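Local coordinates for ectonucleotide pyrophosphatase/phosphodiesterase family member 5 (Mus musculus, PDB 5VEO), which probably hydrolyses phosphodiester or pyrophosphate bonds of nucleotides as a zinc-dependent ectoenzyme, with AMP bound in its active site, at residues 47-59 against 324-336. The protein carries 1 engineered substitution. Numbering follows the deposited sequence.
Sequences VNQVTNVFITKAY and NHGYDNALAEMHP. Engineered in segment 47-59: Ala58 (natural residue Thr). With ZN (zinc ion), chain D; AMP (adenosine monophosphate), chain Q; EDO (1,2-ethanediol), chain K.
Running in opposite senses, 47-59 and the loop 324-336 bring Val50 opposite His335, Phe54 opposite Asn329 and, closest, Thr56 opposite Gly326 (CA to CA 3.9 Å). His335 is held at both ring nitrogens: ND1 donates to Gln49 OE1 (2.8 Å), which lies in the ring plane, and NE2 donates to Asn329 O. Val50 O sits over one face of the imidazole and Leu331 O over the opposite one. With an alanine in place of His335, Gln49 OE1 and Asn329 O would probably lose these donors and a gap would open between Val50 O and Leu331 O. Asn329, its CG between backbone N and carbonyl carbon (chi1 64°), turns ND2 onto Asn52 O in a nearly straight bond of 2.8 Å (177°), while its CB packs on Thr56 CG2. Asn52 ND2 hydrogen-bonds to Asp224 O and, more weakly, to Met334 O. Farther along, His325 ND1 meets a lone pair of Thr56 O at 2.8 Å, fixing the ring's rotation as NE2 binds zinc at 2.1 Å. Lys57 NZ lies above one face of that ring, offset toward its rim, and donates to His325 O. Asp177 and His181 share this zinc, and AMP O2P, 1.9 Å from it, ties the phosphate to the metal, one half of the two-zinc site characteristic of alkaline phosphatase-like nucleotide pyrophosphatases/phosphodiesterases.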
loop_
_atom_site.group_PDB
_atom_site.type_symbol
_atom_site.label_atom_id
_atom_site.label_comp_id
_atom_site.label_asym_id
_atom_site.label_seq_id
_atom_site.Cartn_x
_atom_site.Cartn_y
_atom_site.Cartn_z
ATOM N N VAL A 47 -15.476 -6.196 -2.716
ATOM C CA VAL A 47 -15.818 -5.074 -1.849
ATOM C C VAL A 47 -15.678 -3.796 -2.669
ATOM O O VAL A 47 -14.599 -3.511 -3.191
ATOM C CB VAL A 47 -14.933 -5.025 -0.595
ATOM C CG1 VAL A 47 -15.269 -3.792 0.238
ATOM C CG2 VAL A 47 -15.119 -6.307 0.253
ATOM N N ASN A 48 -16.760 -3.006 -2.765
ATOM C CA ASN A 48 -16.716 -1.807 -3.606
ATOM C C ASN A 48 -15.717 -0.764 -3.104
ATOM O O ASN A 48 -14.942 -0.207 -3.895
ATOM C CB ASN A 48 -18.100 -1.161 -3.689
ATOM C CG ASN A 48 -19.020 -1.861 -4.647
ATOM O OD1 ASN A 48 -18.589 -2.570 -5.558
ATOM N ND2 ASN A 48 -20.325 -1.599 -4.491
ATOM N N GLN A 49 -15.793 -0.407 -1.816
ATOM C CA GLN A 49 -15.080 0.752 -1.268
ATOM C C GLN A 49 -14.249 0.329 -0.064
ATOM O O GLN A 49 -14.767 0.165 1.043
ATOM C CB GLN A 49 -16.041 1.875 -0.894
ATOM C CG GLN A 49 -16.563 2.604 -2.111
ATOM C CD GLN A 49 -15.469 3.375 -2.870
ATOM O OE1 GLN A 49 -14.896 4.333 -2.363
ATOM N NE2 GLN A 49 -15.165 2.935 -4.067
ATOM N N VAL A 50 -12.951 0.217 -0.310
ATOM C CA VAL A 50 -11.947 -0.105 0.697
ATOM C C VAL A 50 -11.303 1.188 1.131
ATOM O O VAL A 50 -10.624 1.851 0.333
ATOM C CB VAL A 50 -10.877 -1.042 0.137
ATOM C CG1 VAL A 50 -9.776 -1.310 1.200
ATOM C CG2 VAL A 50 -11.509 -2.309 -0.401
ATOM N N THR A 51 -11.520 1.562 2.376
ATOM C CA THR A 51 -10.811 2.706 2.924
ATOM C C THR A 51 -9.442 2.236 3.383
ATOM O O THR A 51 -9.328 1.467 4.353
ATOM C CB THR A 51 -11.578 3.336 4.077
ATOM O OG1 THR A 51 -12.827 3.810 3.597
ATOM C CG2 THR A 51 -10.801 4.492 4.635
ATOM N N ASN A 52 -8.416 2.681 2.672
ATOM C CA ASN A 52 -7.032 2.357 2.988
ATOM C C ASN A 52 -6.522 3.387 3.997
ATOM O O ASN A 52 -7.323 4.029 4.686
ATOM C CB ASN A 52 -6.220 2.250 1.685
ATOM C CG ASN A 52 -6.288 3.515 0.806
ATOM O OD1 ASN A 52 -7.175 4.373 0.957
ATOM N ND2 ASN A 52 -5.356 3.609 -0.153
ATOM N N VAL A 53 -5.206 3.503 4.174
ATOM C CA VAL A 53 -4.684 4.370 5.223
ATOM C C VAL A 53 -3.894 5.535 4.641
ATOM O O VAL A 53 -3.274 5.468 3.565
ATOM C CB VAL A 53 -3.824 3.634 6.279
ATOM C CG1 VAL A 53 -4.629 2.553 6.968
ATOM C CG2 VAL A 53 -2.546 3.103 5.722
ATOM N N PHE A 54 -3.887 6.612 5.420
ATOM C CA PHE A 54 -3.106 7.804 5.130
ATOM C C PHE A 54 -1.687 7.633 5.640
ATOM O O PHE A 54 -1.506 7.122 6.758
ATOM C CB PHE A 54 -3.773 8.995 5.807
ATOM C CG PHE A 54 -3.224 10.333 5.426
ATOM C CD1 PHE A 54 -3.598 10.952 4.239
ATOM C CD2 PHE A 54 -2.381 11.013 6.286
ATOM C CE1 PHE A 54 -3.119 12.214 3.915
ATOM C CE2 PHE A 54 -1.914 12.278 5.966
ATOM C CZ PHE A 54 -2.274 12.870 4.781
ATOM N N ILE A 55 -0.662 8.052 4.893
ATOM C CA ILE A 55 -0.753 8.536 3.519
ATOM C C ILE A 55 -0.916 7.371 2.553
ATOM O O ILE A 55 -0.447 6.265 2.794
ATOM C CB ILE A 55 0.486 9.392 3.147
ATOM C CG1 ILE A 55 1.764 8.552 3.077
ATOM C CG2 ILE A 55 0.642 10.541 4.123
ATOM C CD1 ILE A 55 2.983 9.335 2.632
ATOM N N THR A 56 -1.562 7.640 1.418
ATOM C CA THR A 56 -1.994 6.577 0.519
ATOM C C THR A 56 -0.890 6.243 -0.492
ATOM O O THR A 56 -1.044 6.376 -1.724
ATOM C CB THR A 56 -3.320 6.955 -0.154
ATOM O OG1 THR A 56 -3.223 8.235 -0.802
ATOM C CG2 THR A 56 -4.469 6.981 0.851
ATOM N N LYS A 57 0.239 5.779 0.070
ATOM C CA LYS A 57 1.422 5.319 -0.656
ATOM C C LYS A 57 1.707 3.852 -0.332
ATOM O O LYS A 57 1.123 3.259 0.585
ATOM C CB LYS A 57 2.650 6.192 -0.322
ATOM C CG LYS A 57 2.471 7.685 -0.604
ATOM C CD LYS A 57 3.058 8.066 -1.877
ATOM C CE LYS A 57 3.165 9.540 -2.152
ATOM N NZ LYS A 57 3.286 9.647 -3.659
ATOM N N ALA A 58 2.649 3.256 -1.067
ATOM C CA ALA A 58 2.898 1.815 -0.981
ATOM C C ALA A 58 3.343 1.357 0.404
ATOM O O ALA A 58 2.831 0.358 0.924
ATOM C CB ALA A 58 3.944 1.406 -2.015
ATOM N N TYR A 59 4.352 1.996 0.984
ATOM C CA TYR A 59 4.952 1.337 2.136
ATOM C C TYR A 59 4.027 1.425 3.350
ATOM O O TYR A 59 3.833 0.411 4.036
ATOM C CB TYR A 59 6.381 1.872 2.381
ATOM C CG TYR A 59 7.316 0.950 1.635
ATOM C CD1 TYR A 59 7.211 0.789 0.262
ATOM C CD2 TYR A 59 8.200 0.132 2.315
ATOM C CE1 TYR A 59 7.997 -0.138 -0.420
ATOM C CE2 TYR A 59 8.994 -0.774 1.649
ATOM C CZ TYR A 59 8.895 -0.904 0.281
ATOM O OH TYR A 59 9.674 -1.846 -0.352
ATOM N N ASN A 324 -0.796 10.566 -9.694
ATOM C CA ASN A 324 -0.190 10.359 -8.393
ATOM C C ASN A 324 -1.233 9.962 -7.354
ATOM O O ASN A 324 -2.449 9.938 -7.599
ATOM C CB ASN A 324 0.595 11.596 -7.939
ATOM C CG ASN A 324 1.745 11.253 -6.983
ATOM O OD1 ASN A 324 2.075 10.086 -6.741
ATOM N ND2 ASN A 324 2.329 12.286 -6.398
ATOM N N HIS A 325 -0.715 9.631 -6.178
ATOM C CA HIS A 325 -1.494 9.174 -5.042
ATOM C C HIS A 325 -0.732 9.593 -3.790
ATOM O O HIS A 325 0.373 10.133 -3.869
ATOM C CB HIS A 325 -1.707 7.656 -5.124
ATOM C CG HIS A 325 -0.423 6.900 -5.243
ATOM N ND1 HIS A 325 0.288 6.479 -4.144
ATOM C CD2 HIS A 325 0.336 6.597 -6.323
ATOM C CE1 HIS A 325 1.405 5.888 -4.546
ATOM N NE2 HIS A 325 1.465 5.966 -5.863
ATOM N N GLY A 326 -1.314 9.317 -2.636
ATOM C CA GLY A 326 -0.824 9.832 -1.373
ATOM C C GLY A 326 -1.799 10.753 -0.686
ATOM O O GLY A 326 -1.650 11.011 0.519
ATOM N N TYR A 327 -2.816 11.205 -1.417
ATOM C CA TYR A 327 -3.846 12.107 -0.936
ATOM C C TYR A 327 -4.715 11.469 0.156
ATOM O O TYR A 327 -4.684 10.262 0.413
ATOM C CB TYR A 327 -4.737 12.532 -2.103
ATOM C CG TYR A 327 -3.972 13.147 -3.254
ATOM C CD1 TYR A 327 -3.644 14.494 -3.247
ATOM C CD2 TYR A 327 -3.555 12.385 -4.328
ATOM C CE1 TYR A 327 -2.935 15.067 -4.293
ATOM C CE2 TYR A 327 -2.845 12.944 -5.371
ATOM C CZ TYR A 327 -2.536 14.280 -5.354
ATOM O OH TYR A 327 -1.823 14.827 -6.391
ATOM N N ASP A 328 -5.504 12.335 0.799
ATOM C CA ASP A 328 -6.538 11.969 1.759
ATOM C C ASP A 328 -7.157 10.603 1.450
ATOM O O ASP A 328 -7.678 10.384 0.343
ATOM C CB ASP A 328 -7.601 13.070 1.729
ATOM C CG ASP A 328 -8.604 12.991 2.855
ATOM O OD1 ASP A 328 -8.743 11.954 3.513
ATOM O OD2 ASP A 328 -9.285 14.017 3.048
ATOM N N ASN A 329 -7.136 9.685 2.434
ATOM C CA ASN A 329 -7.680 8.348 2.222
ATOM C C ASN A 329 -9.204 8.317 2.190
ATOM O O ASN A 329 -9.774 7.253 1.931
ATOM C CB ASN A 329 -7.167 7.371 3.284
ATOM C CG ASN A 329 -7.626 7.717 4.681
ATOM O OD1 ASN A 329 -7.817 8.890 5.033
ATOM N ND2 ASN A 329 -7.798 6.691 5.498
ATOM N N ALA A 330 -9.882 9.431 2.472
ATOM C CA ALA A 330 -11.325 9.467 2.277
ATOM C C ALA A 330 -11.706 9.573 0.807
ATOM O O ALA A 330 -12.867 9.351 0.459
ATOM C CB ALA A 330 -11.924 10.644 3.043
ATOM N N LEU A 331 -10.768 9.938 -0.049
ATOM C CA LEU A 331 -11.070 10.159 -1.454
ATOM C C LEU A 331 -11.251 8.836 -2.181
ATOM O O LEU A 331 -10.379 7.955 -2.124
ATOM C CB LEU A 331 -9.948 10.953 -2.104
ATOM C CG LEU A 331 -9.766 12.376 -1.600
ATOM C CD1 LEU A 331 -8.413 12.891 -2.025
ATOM C CD2 LEU A 331 -10.857 13.286 -2.144
ATOM N N ALA A 332 -12.338 8.741 -2.950
ATOM C CA ALA A 332 -12.629 7.505 -3.669
ATOM C C ALA A 332 -11.497 7.112 -4.613
ATOM O O ALA A 332 -11.191 5.913 -4.755
ATOM C CB ALA A 332 -13.937 7.652 -4.445
ATOM N N GLU A 333 -10.859 8.098 -5.264
ATOM C CA GLU A 333 -9.820 7.769 -6.232
ATOM C C GLU A 333 -8.597 7.138 -5.570
ATOM O O GLU A 333 -7.801 6.502 -6.267
ATOM C CB GLU A 333 -9.418 8.998 -7.045
ATOM C CG GLU A 333 -10.535 9.394 -8.022
ATOM C CD GLU A 333 -10.265 10.550 -8.930
ATOM O OE1 GLU A 333 -9.113 10.919 -9.132
ATOM O OE2 GLU A 333 -11.264 11.105 -9.462
ATOM N N MET A 334 -8.432 7.304 -4.255
ATOM C CA MET A 334 -7.321 6.672 -3.545
ATOM C C MET A 334 -7.621 5.238 -3.127
ATOM O O MET A 334 -6.704 4.550 -2.649
ATOM C CB MET A 334 -6.949 7.498 -2.324
ATOM C CG MET A 334 -6.321 8.827 -2.655
ATOM S SD MET A 334 -4.827 8.702 -3.649
ATOM C CE MET A 334 -5.446 9.043 -5.261
ATOM N N HIS A 335 -8.865 4.750 -3.353
ATOM C CA HIS A 335 -9.245 3.446 -2.813
ATOM C C HIS A 335 -8.871 2.303 -3.760
ATOM O O HIS A 335 -9.072 2.398 -4.976
ATOM C CB HIS A 335 -10.737 3.409 -2.520
ATOM C CG HIS A 335 -11.130 4.344 -1.423
ATOM N ND1 HIS A 335 -12.433 4.692 -1.159
ATOM C CD2 HIS A 335 -10.371 5.024 -0.533
ATOM C CE1 HIS A 335 -12.464 5.548 -0.152
ATOM N NE2 HIS A 335 -11.223 5.751 0.257
ATOM N N PRO A 336 -8.346 1.211 -3.208
ATOM C CA PRO A 336 -7.943 0.059 -4.012
ATOM C C PRO A 336 -9.069 -0.935 -4.245
ATOM O O PRO A 336 -10.015 -1.028 -3.469
ATOM C CB PRO A 336 -6.889 -0.603 -3.122
ATOM C CG PRO A 336 -7.418 -0.352 -1.736
ATOM C CD PRO A 336 -8.021 1.039 -1.788
HETATM ZN ZN ZN D . 2.841 4.959 -7.020
HETATM P P AMP Q . 4.203 3.762 -4.597
HETATM O O1P AMP Q . 4.077 4.463 -3.278
HETATM O O2P AMP Q . 4.319 4.756 -5.759
HETATM O O3P AMP Q . 3.083 2.758 -4.853
HETATM O "O5'" AMP Q . 5.557 2.908 -4.591
HETATM C "C5'" AMP Q . 5.664 1.769 -5.458
HETATM C "C4'" AMP Q . 7.046 1.558 -6.012
HETATM O "O4'" AMP Q . 7.865 1.017 -4.984
HETATM C "C3'" AMP Q . 7.091 0.534 -7.147
HETATM O "O3'" AMP Q . 7.305 1.176 -8.385
HETATM C "C2'" AMP Q . 8.279 -0.374 -6.812
HETATM O "O2'" AMP Q . 9.211 -0.539 -7.846
HETATM C "C1'" AMP Q . 8.899 0.294 -5.602
HETATM N N9 AMP Q . 9.436 -0.647 -4.645
HETATM C C8 AMP Q . 8.763 -1.562 -3.924
HETATM N N7 AMP Q . 9.625 -2.235 -3.122
HETATM C C5 AMP Q . 10.856 -1.710 -3.356
HETATM C C6 AMP Q . 12.227 -1.933 -2.853
HETATM N N6 AMP Q . 12.453 -2.877 -1.922
HETATM N N1 AMP Q . 13.225 -1.178 -3.345
HETATM C C2 AMP Q . 13.029 -0.224 -4.273
HETATM N N3 AMP Q . 11.815 0.052 -4.778
HETATM C C4 AMP Q . 10.727 -0.671 -4.359
HETATM C C1 EDO K . -8.620 2.755 7.343
HETATM O O1 EDO K . -8.279 1.361 7.115
HETATM C C2 EDO K . -9.670 2.979 8.447
HETATM O O2 EDO K . -9.963 4.398 8.602
HETATM O O HOH W 1 -12.297 0.382 -3.015
HETATM O O HOH W 2 5.172 11.612 -5.300
#